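Local coordinates for protein aminotransferase (Paracoccus denitrificans, PDB 4GRX) that probably transfers amino groups between amine donors and carbonyl acceptors with pyridoxal phosphate, as a class III omega-aminotransferase, at residues P256-K260 / Y261-M265; T403-D406 / A407-V411; A343-L346 / K347-V351. All blocks are in the same frame, centred on the assembly; numbering follows the deposited sequence.

Contact 1. Residues P256-K260 / Y261-M265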
loop_
_atom_site.group_PDB
_atom_site.type_symbol
_atom_site.label_atom_id
_atom_site.label_comp_id
_atom_site.label_asym_id
_atom_site.label_seq_id
_atom_site.Cartn_x
_atom_site.Cartn_y
_atom_site.Cartn_z
ATOM N N PRO A 256 -22.891 -22.145 -1.798
ATOM C CA PRO A 256 -24.276 -22.084 -2.287
ATOM C C PRO A 256 -25.148 -21.060 -1.548
ATOM O O PRO A 256 -25.963 -20.386 -2.179
ATOM C CB PRO A 256 -24.786 -23.503 -2.045
ATOM C CG PRO A 256 -23.558 -24.331 -2.196
ATOM C CD PRO A 256 -22.520 -23.531 -1.463
ATOM N N ILE A 257 -24.953 -20.932 -0.231
ATOM C CA ILE A 257 -25.694 -19.952 0.569
ATOM C C ILE A 257 -25.363 -18.553 0.055
ATOM O O ILE A 257 -26.258 -17.718 -0.110
ATOM C CB ILE A 257 -25.388 -20.102 2.082
ATOM C CG1 ILE A 257 -25.786 -21.502 2.576
ATOM C CG2 ILE A 257 -26.124 -19.057 2.907
ATOM C CD1 ILE A 257 -25.198 -21.884 3.919
ATOM N N LEU A 258 -24.087 -18.315 -0.250
ATOM C CA LEU A 258 -23.677 -17.012 -0.762
ATOM C C LEU A 258 -24.217 -16.742 -2.166
ATOM O O LEU A 258 -24.579 -15.607 -2.477
ATOM C CB LEU A 258 -22.157 -16.847 -0.725
ATOM C CG LEU A 258 -21.447 -16.911 0.622
ATOM C CD1 LEU A 258 -19.956 -16.861 0.381
ATOM C CD2 LEU A 258 -21.859 -15.776 1.541
ATOM N N ARG A 259 -24.271 -17.775 -3.010
ATOM C CA ARG A 259 -24.912 -17.645 -4.333
ATOM C C ARG A 259 -26.408 -17.333 -4.193
ATOM O O ARG A 259 -26.907 -16.390 -4.803
ATOM C CB ARG A 259 -24.655 -18.877 -5.227
ATOM C CG ARG A 259 -23.199 -18.985 -5.684
ATOM C CD ARG A 259 -22.976 -19.952 -6.849
ATOM N NE ARG A 259 -22.789 -21.358 -6.429
ATOM C CZ ARG A 259 -21.612 -21.943 -6.187
ATOM N NH1 ARG A 259 -20.467 -21.264 -6.307
ATOM N NH2 ARG A 259 -21.585 -23.220 -5.815
ATOM N N LYS A 260 -27.105 -18.106 -3.362
ATOM C CA LYS A 260 -28.525 -17.879 -3.064
ATOM C C LYS A 260 -28.856 -16.427 -2.685
ATOM O O LYS A 260 -29.821 -15.878 -3.186
ATOM C CB LYS A 260 -28.998 -18.838 -1.970
ATOM C CG LYS A 260 -30.483 -18.778 -1.660
ATOM C CD LYS A 260 -30.796 -19.596 -0.417
ATOM C CE LYS A 260 -32.219 -19.376 0.073
ATOM N NZ LYS A 260 -32.582 -20.376 1.119
ATOM N N TYR A 261 -28.055 -15.802 -1.826
ATOM C CA TYR A 261 -28.361 -14.450 -1.377
ATOM C C TYR A 261 -27.640 -13.328 -2.126
ATOM O O TYR A 261 -27.656 -12.191 -1.687
ATOM C CB TYR A 261 -28.140 -14.331 0.133
ATOM C CG TYR A 261 -29.019 -15.254 0.957
ATOM C CD1 TYR A 261 -30.352 -14.930 1.239
ATOM C CD2 TYR A 261 -28.517 -16.453 1.449
ATOM C CE1 TYR A 261 -31.152 -15.773 1.991
ATOM C CE2 TYR A 261 -29.305 -17.308 2.190
ATOM C CZ TYR A 261 -30.616 -16.967 2.458
ATOM O OH TYR A 261 -31.371 -17.831 3.206
ATOM N N ASP A 262 -27.026 -13.639 -3.260
ATOM C CA ASP A 262 -26.298 -12.641 -4.051
ATOM C C ASP A 262 -25.241 -11.888 -3.222
ATOM O O ASP A 262 -25.236 -10.649 -3.172
ATOM C CB ASP A 262 -27.249 -11.620 -4.699
ATOM C CG ASP A 262 -28.289 -12.251 -5.617
ATOM O OD1 ASP A 262 -28.020 -13.294 -6.266
ATOM O OD2 ASP A 262 -29.393 -11.663 -5.700
ATOM N N ILE A 263 -24.352 -12.651 -2.588
ATOM C CA ILE A 263 -23.203 -12.114 -1.858
ATOM C C ILE A 263 -21.900 -12.596 -2.513
ATOM O O ILE A 263 -21.536 -13.768 -2.391
ATOM C CB ILE A 263 -23.238 -12.530 -0.369
ATOM C CG1 ILE A 263 -24.527 -12.003 0.273
ATOM C CG2 ILE A 263 -21.983 -12.057 0.370
ATOM C CD1 ILE A 263 -24.765 -12.467 1.696
ATOM N N PRO A 264 -21.194 -11.687 -3.211
ATOM C CA PRO A 264 -19.907 -11.980 -3.823
ATOM C C PRO A 264 -18.942 -12.697 -2.877
ATOM O O PRO A 264 -18.809 -12.325 -1.701
ATOM C CB PRO A 264 -19.383 -10.593 -4.172
ATOM C CG PRO A 264 -20.631 -9.833 -4.508
ATOM C CD PRO A 264 -21.624 -10.299 -3.484
ATOM N N MET A 265 -18.287 -13.732 -3.386
ATOM C CA MET A 265 -17.337 -14.492 -2.596
ATOM C C MET A 265 -15.939 -14.209 -3.105
ATOM O O MET A 265 -15.625 -14.456 -4.269
ATOM C CB MET A 265 -17.648 -15.997 -2.637
ATOM C CG MET A 265 -16.871 -16.818 -1.631
ATOM S SD MET A 265 -15.200 -17.170 -2.207
ATOM C CE MET A 265 -14.388 -17.534 -0.649
#
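Lys260, the last residue of helix 250-260, lays its side chain alongside the Tyr261 ring. From CB, with CG anti to the backbone N (chi1 -175°), the extended chain runs in the same direction as the ring. CG lies over one face, offset toward the rim. CD makes an off-centre CH-pi contact, 4.2 Å from the ring centroid of Tyr261, and beyond it CE approaches CZ. At the tip, Lys260 NZ is 3.5 Å from Tyr261 OH, which is hydrogen-bonded to Glu218. Ile257 O lies at the ring's edge and accepts Tyr261 N at 3.1 Å, and Ile257 CG2 reaches CE2 of Tyr261 at 3.7 Å. After Tyr261 the helix ends in a Schellman motif with Asp262, at positive phi, as C-prime residue: Ile263 N bonds Leu258 O at 3.0 Å, nearly straight (173°), and Asp262 N bonds Arg259 O from above the carbonyl plane. Leu258 CD1 meets Met265 CG at 3.7 Å, and Leu258 CD2 faces Ile263 CG2. The terminus thus combines bonded end carbonyls with apolar packing of Leu258 on Ile263 and Met265, while the lysine's aliphatic stem packs off-centre on one face of the tyrosine ring.

Contact 2. Residues T403-D406 / A407-V411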
loop_
_atom_site.group_PDB
_atom_site.type_symbol
_atom_site.label_atom_id
_atom_site.label_comp_id
_atom_site.label_asym_id
_atom_site.label_seq_id
_atom_site.Cartn_x
_atom_site.Cartn_y
_atom_site.Cartn_z
ATOM N N THR A 403 -5.996 -26.575 27.277
ATOM C CA THR A 403 -5.788 -25.272 27.896
ATOM C C THR A 403 -4.426 -24.690 27.528
ATOM O O THR A 403 -3.414 -25.391 27.620
ATOM C CB THR A 403 -5.884 -25.396 29.421
ATOM O OG1 THR A 403 -6.442 -26.675 29.747
ATOM C CG2 THR A 403 -6.759 -24.298 29.995
ATOM N N PRO A 404 -4.393 -23.401 27.127
ATOM C CA PRO A 404 -3.142 -22.772 26.692
ATOM C C PRO A 404 -2.264 -22.417 27.878
ATOM O O PRO A 404 -2.715 -22.500 29.005
ATOM C CB PRO A 404 -3.616 -21.493 25.994
ATOM C CG PRO A 404 -4.910 -21.148 26.649
ATOM C CD PRO A 404 -5.515 -22.436 27.160
ATOM N N PHE A 405 -1.017 -22.039 27.623
ATOM C CA PHE A 405 -0.137 -21.542 28.678
ATOM C C PHE A 405 -0.597 -20.150 29.104
ATOM O O PHE A 405 -1.221 -19.437 28.322
ATOM C CB PHE A 405 1.324 -21.480 28.198
ATOM C CG PHE A 405 2.000 -22.833 28.072
ATOM C CD1 PHE A 405 2.422 -23.535 29.208
ATOM C CD2 PHE A 405 2.238 -23.399 26.818
ATOM C CE1 PHE A 405 3.046 -24.776 29.098
ATOM C CE2 PHE A 405 2.864 -24.639 26.706
ATOM C CZ PHE A 405 3.264 -25.326 27.847
ATOM N N ASP A 406 -0.294 -19.768 30.341
ATOM C CA ASP A 406 -0.564 -18.414 30.822
ATOM C C ASP A 406 0.137 -17.346 29.993
ATOM O O ASP A 406 1.294 -17.495 29.619
ATOM C CB ASP A 406 -0.107 -18.266 32.272
ATOM C CG ASP A 406 -1.206 -18.538 33.271
ATOM O OD1 ASP A 406 -2.397 -18.654 32.880
ATOM O OD2 ASP A 406 -0.862 -18.620 34.471
ATOM N N ALA A 407 -0.575 -16.259 29.730
ATOM C CA ALA A 407 -0.011 -15.101 29.048
ATOM C C ALA A 407 1.336 -14.668 29.637
ATOM O O ALA A 407 2.251 -14.303 28.893
ATOM C CB ALA A 407 -0.994 -13.942 29.082
ATOM N N ASN A 408 1.460 -14.719 30.963
ATOM C CA ASN A 408 2.661 -14.202 31.606
ATOM C C ASN A 408 3.897 -15.082 31.383
ATOM O O ASN A 408 5.022 -14.652 31.609
ATOM C CB ASN A 408 2.419 -13.840 33.088
ATOM C CG ASN A 408 2.633 -15.012 34.040
ATOM O OD1 ASN A 408 1.980 -16.053 33.938
ATOM N ND2 ASN A 408 3.543 -14.837 34.990
ATOM N N LEU A 409 3.685 -16.304 30.913
ATOM C CA LEU A 409 4.802 -17.180 30.588
ATOM C C LEU A 409 5.460 -16.794 29.261
ATOM O O LEU A 409 6.640 -17.081 29.070
ATOM C CB LEU A 409 4.396 -18.662 30.625
ATOM C CG LEU A 409 4.062 -19.285 32.004
ATOM C CD1 LEU A 409 3.686 -20.759 31.884
ATOM C CD2 LEU A 409 5.172 -19.128 33.036
ATOM N N SER A 410 4.716 -16.127 28.370
ATOM C CA SER A 410 5.247 -15.601 27.102
ATOM C C SER A 410 5.826 -16.725 26.239
ATOM O O SER A 410 6.889 -16.564 25.606
ATOM C CB SER A 410 6.330 -14.532 27.338
ATOM O OG SER A 410 5.807 -13.315 27.854
ATOM N N VAL A 411 5.127 -17.856 26.223
ATOM C CA VAL A 411 5.623 -19.073 25.586
ATOM C C VAL A 411 6.010 -18.876 24.119
ATOM O O VAL A 411 7.047 -19.382 23.657
ATOM C CB VAL A 411 4.630 -20.232 25.773
ATOM C CG1 VAL A 411 4.888 -21.338 24.767
ATOM C CG2 VAL A 411 4.765 -20.765 27.189
#
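A 3-10 turn, residues Ala407 to Leu409, leads into helix 411-421 and folds Leu409 and Val411 back onto Phe405. The turn is closed by Leu409 N, which bonds Asp406 O at 3.0 Å with an N-H...O angle of 151°, the donor standing above the carbonyl plane. Ser410 N continues it to Ala407 O. Phe405 carries its ring anti to the carbonyl carbon (chi1 -73°), which turns it toward the start of the helix. There Val411 CG2 approaches obliquely, 3.6 Å from Phe405 CG, and it also touches CB and CD2; Val411 CG1 lies 3.9 Å from Phe405 CD2. Leu409 CD1 comes to 4.1 Å from Phe405 CD1, and both side chains also touch Val464, close to the C-terminus. Replacing Phe405 with an alanine would probably leave Val411 CG2 and Leu409 CD1 without their aromatic partner and open a gap beside Val464. On the outer side, Asn408 OD1 sits 3.5 Å from Asp406 CB, the amide and carboxylate planes 58° apart and the side chains pointing the same way. The contact therefore divides by chemistry: Val411 and Leu409 pack obliquely against the buried ring, and the polar groups line the exposed side of the turn, where the acid and the amide lie next to each other without a hydrogen bond.

Contact 3. Residues A343-L346 / K347-V351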
loop_
_atom_site.group_PDB
_atom_site.type_symbol
_atom_site.label_atom_id
_atom_site.label_comp_id
_atom_site.label_asym_id
_atom_site.label_seq_id
_atom_site.Cartn_x
_atom_site.Cartn_y
_atom_site.Cartn_z
ATOM N N ALA A 343 7.338 -7.418 -14.442
ATOM C CA ALA A 343 8.422 -8.270 -14.940
ATOM C C ALA A 343 8.800 -9.352 -13.945
ATOM O O ALA A 343 8.930 -10.524 -14.319
ATOM C CB ALA A 343 9.648 -7.434 -15.262
ATOM N N ILE A 344 8.974 -8.948 -12.686
ATOM C CA ILE A 344 9.410 -9.848 -11.630
ATOM C C ILE A 344 8.370 -10.937 -11.376
ATOM O O ILE A 344 8.702 -12.123 -11.202
ATOM C CB ILE A 344 9.725 -9.064 -10.335
ATOM C CG1 ILE A 344 11.021 -8.252 -10.516
ATOM C CG2 ILE A 344 9.792 -10.000 -9.134
ATOM C CD1 ILE A 344 11.372 -7.334 -9.360
ATOM N N ALA A 345 7.111 -10.526 -11.374
ATOM C CA ALA A 345 6.014 -11.442 -11.155
ATOM C C ALA A 345 5.950 -12.481 -12.284
ATOM O O ALA A 345 5.785 -13.671 -12.021
ATOM C CB ALA A 345 4.707 -10.677 -11.019
ATOM N N LEU A 346 6.104 -12.041 -13.527
ATOM C CA LEU A 346 6.170 -12.963 -14.651
ATOM C C LEU A 346 7.234 -14.022 -14.389
ATOM O O LEU A 346 6.946 -15.216 -14.426
ATOM C CB LEU A 346 6.466 -12.213 -15.951
ATOM C CG LEU A 346 5.328 -11.408 -16.601
ATOM C CD1 LEU A 346 5.874 -10.554 -17.737
ATOM C CD2 LEU A 346 4.188 -12.294 -17.093
ATOM N N LYS A 347 8.453 -13.576 -14.087
ATOM C CA LYS A 347 9.529 -14.474 -13.719
ATOM C C LYS A 347 9.201 -15.343 -12.504
ATOM O O LYS A 347 9.496 -16.543 -12.507
ATOM C CB LYS A 347 10.822 -13.708 -13.467
ATOM C CG LYS A 347 12.037 -14.607 -13.324
ATOM C CD LYS A 347 12.380 -15.272 -14.643
ATOM C CE LYS A 347 13.309 -16.449 -14.425
ATOM N NZ LYS A 347 13.566 -17.175 -15.696
ATOM N N ALA A 348 8.612 -14.749 -11.470
ATOM C CA ALA A 348 8.267 -15.524 -10.272
ATOM C C ALA A 348 7.225 -16.613 -10.571
ATOM O O ALA A 348 7.383 -17.765 -10.153
ATOM C CB ALA A 348 7.796 -14.616 -9.141
ATOM N N ILE A 349 6.168 -16.239 -11.292
ATOM C CA ILE A 349 5.155 -17.195 -11.748
ATOM C C ILE A 349 5.806 -18.329 -12.566
ATOM O O ILE A 349 5.544 -19.513 -12.327
ATOM C CB ILE A 349 4.007 -16.477 -12.509
ATOM C CG1 ILE A 349 3.207 -15.613 -11.514
ATOM C CG2 ILE A 349 3.096 -17.475 -13.232
ATOM C CD1 ILE A 349 2.511 -14.416 -12.111
ATOM N N ASP A 350 6.681 -17.962 -13.494
ATOM C CA ASP A 350 7.389 -18.950 -14.305
ATOM C C ASP A 350 8.263 -19.862 -13.437
ATOM O O ASP A 350 8.202 -21.084 -13.576
ATOM C CB ASP A 350 8.219 -18.280 -15.408
ATOM C CG ASP A 350 8.701 -19.268 -16.467
ATOM O OD1 ASP A 350 8.236 -20.433 -16.477
ATOM O OD2 ASP A 350 9.548 -18.879 -17.306
ATOM N N VAL A 351 9.056 -19.274 -12.540
ATOM C CA VAL A 351 9.944 -20.047 -11.657
ATOM C C VAL A 351 9.177 -21.078 -10.817
ATOM O O VAL A 351 9.557 -22.254 -10.767
ATOM C CB VAL A 351 10.804 -19.130 -10.751
ATOM C CG1 VAL A 351 11.379 -19.901 -9.566
ATOM C CG2 VAL A 351 11.925 -18.481 -11.555
#
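Peptide units are the flat groups that meet between Ala343-Leu346 and Lys347-Val351, and they do so edge on, N-H to C=O, as successive turns of the alpha-helix 339-354. Each carbonyl of the first half receives the N-H four residues on: Lys347 N bonds Ala343 O at 3.1 Å, and Ala348 N bonds Ile344 O. Ile349 N reaches Ala345 O at 2.7 Å, and Asp350 N bonds Leu346 O at 2.9 Å. Four i to i+4 bonds in a row thus bind the two halves of this stretch, and Val351 N to Lys347 O carries the pattern on. Side chains add little to one another here, because they fan outward from the helix. Ala345 and Ile349 share the side facing Leu108 of helix 103-115, and Ala345 CB and Ile349 CD1 stand 4.5 Å apart. Ile344 packs on Phe303, Phe304 and Ala84 of its own chain and on Tyr88 of the second subunit, which brings this helix to the dimer interface. Lys347 bends at its second torsion and lies against Leu80 and Ala83 of helix 78-90; its NZ has a long, weak ion pair with Glu355. The end of the Asp350 side chain leads away from Ala343-Leu346, CG anti to the backbone N (chi1 -166°), and its OD1 is hydrogen-bonded to Asn354 one turn on. Ile349 instead keeps CG1 beside its backbone N, and its CD1 lies 3.4 Å from Ala345 O.

In the fold
Along the chain the order is contact 1, contact 3, contact 2. Contact 1 joins helix 250-260 to strand 265-268 of the seven-stranded mixed sheet, the core of the large domain in this fold type I family. Contact 3 lies wholly within helix 339-354, about 34 Å away between centres. Contact 2 precedes helix 411-421 and follows strand 390-395 of the three-stranded antiparallel sheet, probably in the C-terminal part of the small domain; its centre is about 40 Å from contact 1. Contacts 2 and 3, 42 Å apart between centres, sit on opposite sides of the chain's centre. None touch: contact 1 serves the large sheet's helix-strand layer, contact 3 a helix reaching the second subunit, contact 2 the lead-in to helix 411-421.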